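Local coordinates for colicin-B (Escherichia coli, PDB 1RH1), which forms pores in the cytoplasmic membrane of Escherichia coli and close relatives, depolarising it and dissipating the energy of the cell, at residues 169-173 with 264-268. Sequence-based numbering, arbitrary orientation.
Sequences YRLTD and NNHDV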
ATOM      1  N   TYR A 169       5.009 -13.352 -10.884  1.00  5.66           N
ATOM      2  CA  TYR A 169       3.672 -13.889 -10.842  1.00  2.00           C
ATOM      3  C   TYR A 169       3.597 -14.614  -9.530  1.00  3.61           C
ATOM      4  O   TYR A 169       4.598 -15.088  -8.998  1.00  5.02           O
ATOM      5  CB  TYR A 169       3.418 -14.895 -11.987  1.00  2.00           C
ATOM      6  CG  TYR A 169       3.247 -14.161 -13.307  1.00  2.66           C
ATOM      7  CD1 TYR A 169       4.187 -14.283 -14.319  1.00  5.85           C
ATOM      8  CD2 TYR A 169       2.179 -13.274 -13.477  1.00  7.21           C
ATOM      9  CE1 TYR A 169       4.063 -13.507 -15.486  1.00  8.54           C
ATOM     10  CE2 TYR A 169       2.048 -12.496 -14.631  1.00  4.31           C
ATOM     11  CZ  TYR A 169       2.996 -12.610 -15.640  1.00  7.97           C
ATOM     12  OH  TYR A 169       2.897 -11.803 -16.766  1.00  6.07           O
ATOM     13  N   ARG A 170       2.392 -14.641  -8.981  1.00  4.57           N
ATOM     14  CA  ARG A 170       2.085 -15.374  -7.778  1.00  2.00           C
ATOM     15  C   ARG A 170       0.729 -16.010  -7.918  1.00  2.02           C
ATOM     16  O   ARG A 170      -0.150 -15.530  -8.625  1.00  3.43           O
ATOM     17  CB  ARG A 170       2.069 -14.464  -6.581  1.00  2.00           C
ATOM     18  CG  ARG A 170       3.471 -14.174  -6.076  1.00  5.90           C
ATOM     19  CD  ARG A 170       3.487 -13.343  -4.797  1.00 10.95           C
ATOM     20  NE  ARG A 170       2.909 -14.070  -3.684  1.00 11.08           N
ATOM     21  CZ  ARG A 170       2.034 -13.546  -2.823  1.00 14.53           C
ATOM     22  NH1 ARG A 170       1.581 -14.318  -1.861  1.00 18.66           N
ATOM     23  NH2 ARG A 170       1.586 -12.292  -2.876  1.00 20.56           N
ATOM     24  N   LEU A 171       0.560 -17.150  -7.277  1.00  2.00           N
ATOM     25  CA  LEU A 171      -0.712 -17.831  -7.253  1.00  2.00           C
ATOM     26  C   LEU A 171      -1.280 -17.791  -5.834  1.00  2.00           C
ATOM     27  O   LEU A 171      -0.753 -18.409  -4.918  1.00  4.96           O
ATOM     28  CB  LEU A 171      -0.454 -19.239  -7.753  1.00  2.00           C
ATOM     29  CG  LEU A 171      -0.695 -19.571  -9.200  1.00  2.00           C
ATOM     30  CD1 LEU A 171      -0.057 -18.589 -10.130  1.00  2.00           C
ATOM     31  CD2 LEU A 171      -0.151 -20.931  -9.424  1.00  2.00           C
ATOM     32  N   THR A 172      -2.320 -17.000  -5.587  1.00  2.00           N
ATOM     33  CA  THR A 172      -2.985 -16.874  -4.284  1.00  5.32           C
ATOM     34  C   THR A 172      -4.491 -16.775  -4.452  1.00  5.99           C
ATOM     35  O   THR A 172      -4.994 -17.178  -5.498  1.00  5.83           O
ATOM     36  CB  THR A 172      -2.558 -15.624  -3.494  1.00  8.47           C
ATOM     37  OG1 THR A 172      -2.677 -14.499  -4.352  1.00 11.99           O
ATOM     38  CG2 THR A 172      -1.161 -15.756  -2.952  1.00 17.89           C
ATOM     39  N   ASP A 173      -5.267 -16.254  -3.495  1.00  2.00           N
ATOM     40  CA  ASP A 173      -6.700 -16.248  -3.702  1.00  3.50           C
ATOM     41  C   ASP A 173      -7.294 -14.858  -3.720  1.00  5.62           C
ATOM     42  O   ASP A 173      -6.641 -13.889  -3.355  1.00  9.68           O
ATOM     43  CB  ASP A 173      -7.369 -17.161  -2.639  1.00  2.00           C
ATOM     44  CG  ASP A 173      -7.592 -16.705  -1.209  1.00  4.68           C
ATOM     45  OD1 ASP A 173      -6.804 -15.949  -0.646  1.00  8.55           O
ATOM     46  OD2 ASP A 173      -8.582 -17.141  -0.637  1.00  7.01           O
ATOM     47  N   ASN A 264      -3.789 -18.321   7.384  1.00 15.15           N
ATOM     48  CA  ASN A 264      -3.404 -19.706   7.159  1.00 12.10           C
ATOM     49  C   ASN A 264      -3.038 -20.098   5.742  1.00 10.50           C
ATOM     50  O   ASN A 264      -2.772 -21.265   5.458  1.00 11.66           O
ATOM     51  CB  ASN A 264      -4.530 -20.595   7.675  1.00 16.23           C
ATOM     52  CG  ASN A 264      -4.741 -20.508   9.191  1.00 19.31           C
ATOM     53  OD1 ASN A 264      -5.867 -20.663   9.654  1.00 21.61           O
ATOM     54  ND2 ASN A 264      -3.730 -20.267  10.030  1.00 16.22           N
ATOM     55  N   ASN A 265      -2.964 -19.096   4.863  1.00  7.94           N
ATOM     56  CA  ASN A 265      -2.527 -19.211   3.471  1.00  4.15           C
ATOM     57  C   ASN A 265      -1.063 -18.802   3.226  1.00  5.51           C
ATOM     58  O   ASN A 265      -0.575 -17.793   3.744  1.00  2.00           O
ATOM     59  CB  ASN A 265      -3.435 -18.355   2.581  1.00  5.26           C
ATOM     60  CG  ASN A 265      -4.864 -18.847   2.419  1.00  5.44           C
ATOM     61  OD1 ASN A 265      -5.747 -18.180   1.874  1.00  5.58           O
ATOM     62  ND2 ASN A 265      -5.115 -20.047   2.909  1.00 11.64           N
ATOM     63  N   HIS A 266      -0.352 -19.589   2.396  1.00  4.33           N
ATOM     64  CA  HIS A 266       1.055 -19.356   2.098  1.00  3.92           C
ATOM     65  C   HIS A 266       1.440 -19.914   0.752  1.00  2.00           C
ATOM     66  O   HIS A 266       0.842 -20.862   0.257  1.00  2.00           O
ATOM     67  CB  HIS A 266       1.944 -20.010   3.153  1.00  2.32           C
ATOM     68  CG  HIS A 266       3.131 -19.169   3.585  1.00  8.07           C
ATOM     69  ND1 HIS A 266       4.385 -19.592   3.705  1.00 10.93           N
ATOM     70  CD2 HIS A 266       3.101 -17.821   3.934  1.00 12.35           C
ATOM     71  CE1 HIS A 266       5.085 -18.540   4.108  1.00 12.77           C
ATOM     72  NE2 HIS A 266       4.327 -17.468   4.250  1.00  8.77           N
ATOM     73  N   ASP A 267       2.435 -19.247   0.159  1.00  5.35           N
ATOM     74  CA  ASP A 267       3.120 -19.683  -1.064  1.00  7.43           C
ATOM     75  C   ASP A 267       4.617 -19.514  -0.863  1.00  4.26           C
ATOM     76  O   ASP A 267       5.076 -18.523  -0.284  1.00  6.88           O
ATOM     77  CB  ASP A 267       2.714 -18.873  -2.308  1.00  6.85           C
ATOM     78  CG  ASP A 267       2.799 -17.344  -2.289  1.00  7.58           C
ATOM     79  OD1 ASP A 267       2.670 -16.739  -3.357  1.00  2.00           O
ATOM     80  OD2 ASP A 267       2.972 -16.756  -1.217  1.00 13.32           O
ATOM     81  N   VAL A 268       5.404 -20.515  -1.243  1.00  3.69           N
ATOM     82  CA  VAL A 268       6.846 -20.447  -1.039  1.00  2.27           C
ATOM     83  C   VAL A 268       7.568 -21.063  -2.219  1.00  2.12           C
ATOM     84  O   VAL A 268       6.945 -21.679  -3.079  1.00  3.43           O
ATOM     85  CB  VAL A 268       7.304 -21.209   0.240  1.00  2.00           C
ATOM     86  CG1 VAL A 268       6.661 -20.647   1.489  1.00  2.00           C
ATOM     87  CG2 VAL A 268       6.905 -22.660   0.134  1.00  4.41           C
TER
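Asp-267 OD1 accepts from Arg-170 NE at 2.7 Å on its syn lone pair, and the hydroxyl of Tyr-282 hydrogen-bonds to the same oxygen. The other carboxylate oxygen, OD2 of Asp-267, takes NH1 of Arg-170 at 2.9 Å with an N-H...O angle of 158°, the straighter of the two main bonds. NE and NH1 thus make a side-on, two-pronged salt bridge, one nitrogen to each oxygen; a weak third bond joins NH1 of Arg-170 to OD1 of Asp-267. The fit is not coplanar: guanidinium and carboxylate planes lie 50° apart, although CG of Asp-267 sits at the guanidinium edge, in its plane. The bend of the arginine chain at chi3 (66°) turns NE and NH1 to Asp-267 and leaves NH2 for a second salt bridge, with Asp-17 of the TonB box. One guanidinium therefore bridges two carboxylates, whose negative charge probably stabilises its positive one in this buried setting.

Beside the bridge, CG2 of Thr-172 reaches OD1 of Asp-267 at 4.0 Å, a loose flank. Further along, Asp-173 lies across Asn-265, their flat groups nearly perpendicular; the aspartate's salt-bridge partner is Arg-297 of helix 291-340.

The strand segments run roughly antiparallel, but their axes approach only to 7.7 Å and no backbone-to-backbone bond links them; their contact rests mainly on side chains. Strand 169-176 pairs with 179-186, strand 266-271 with 281-286 and 189-201. Hydroxyls of Tyr-282 and Ser-284 also reach the Leu-171 backbone. The arginine-aspartate clasp is a buried inter-sheet salt bridge that also ties in the TonB box.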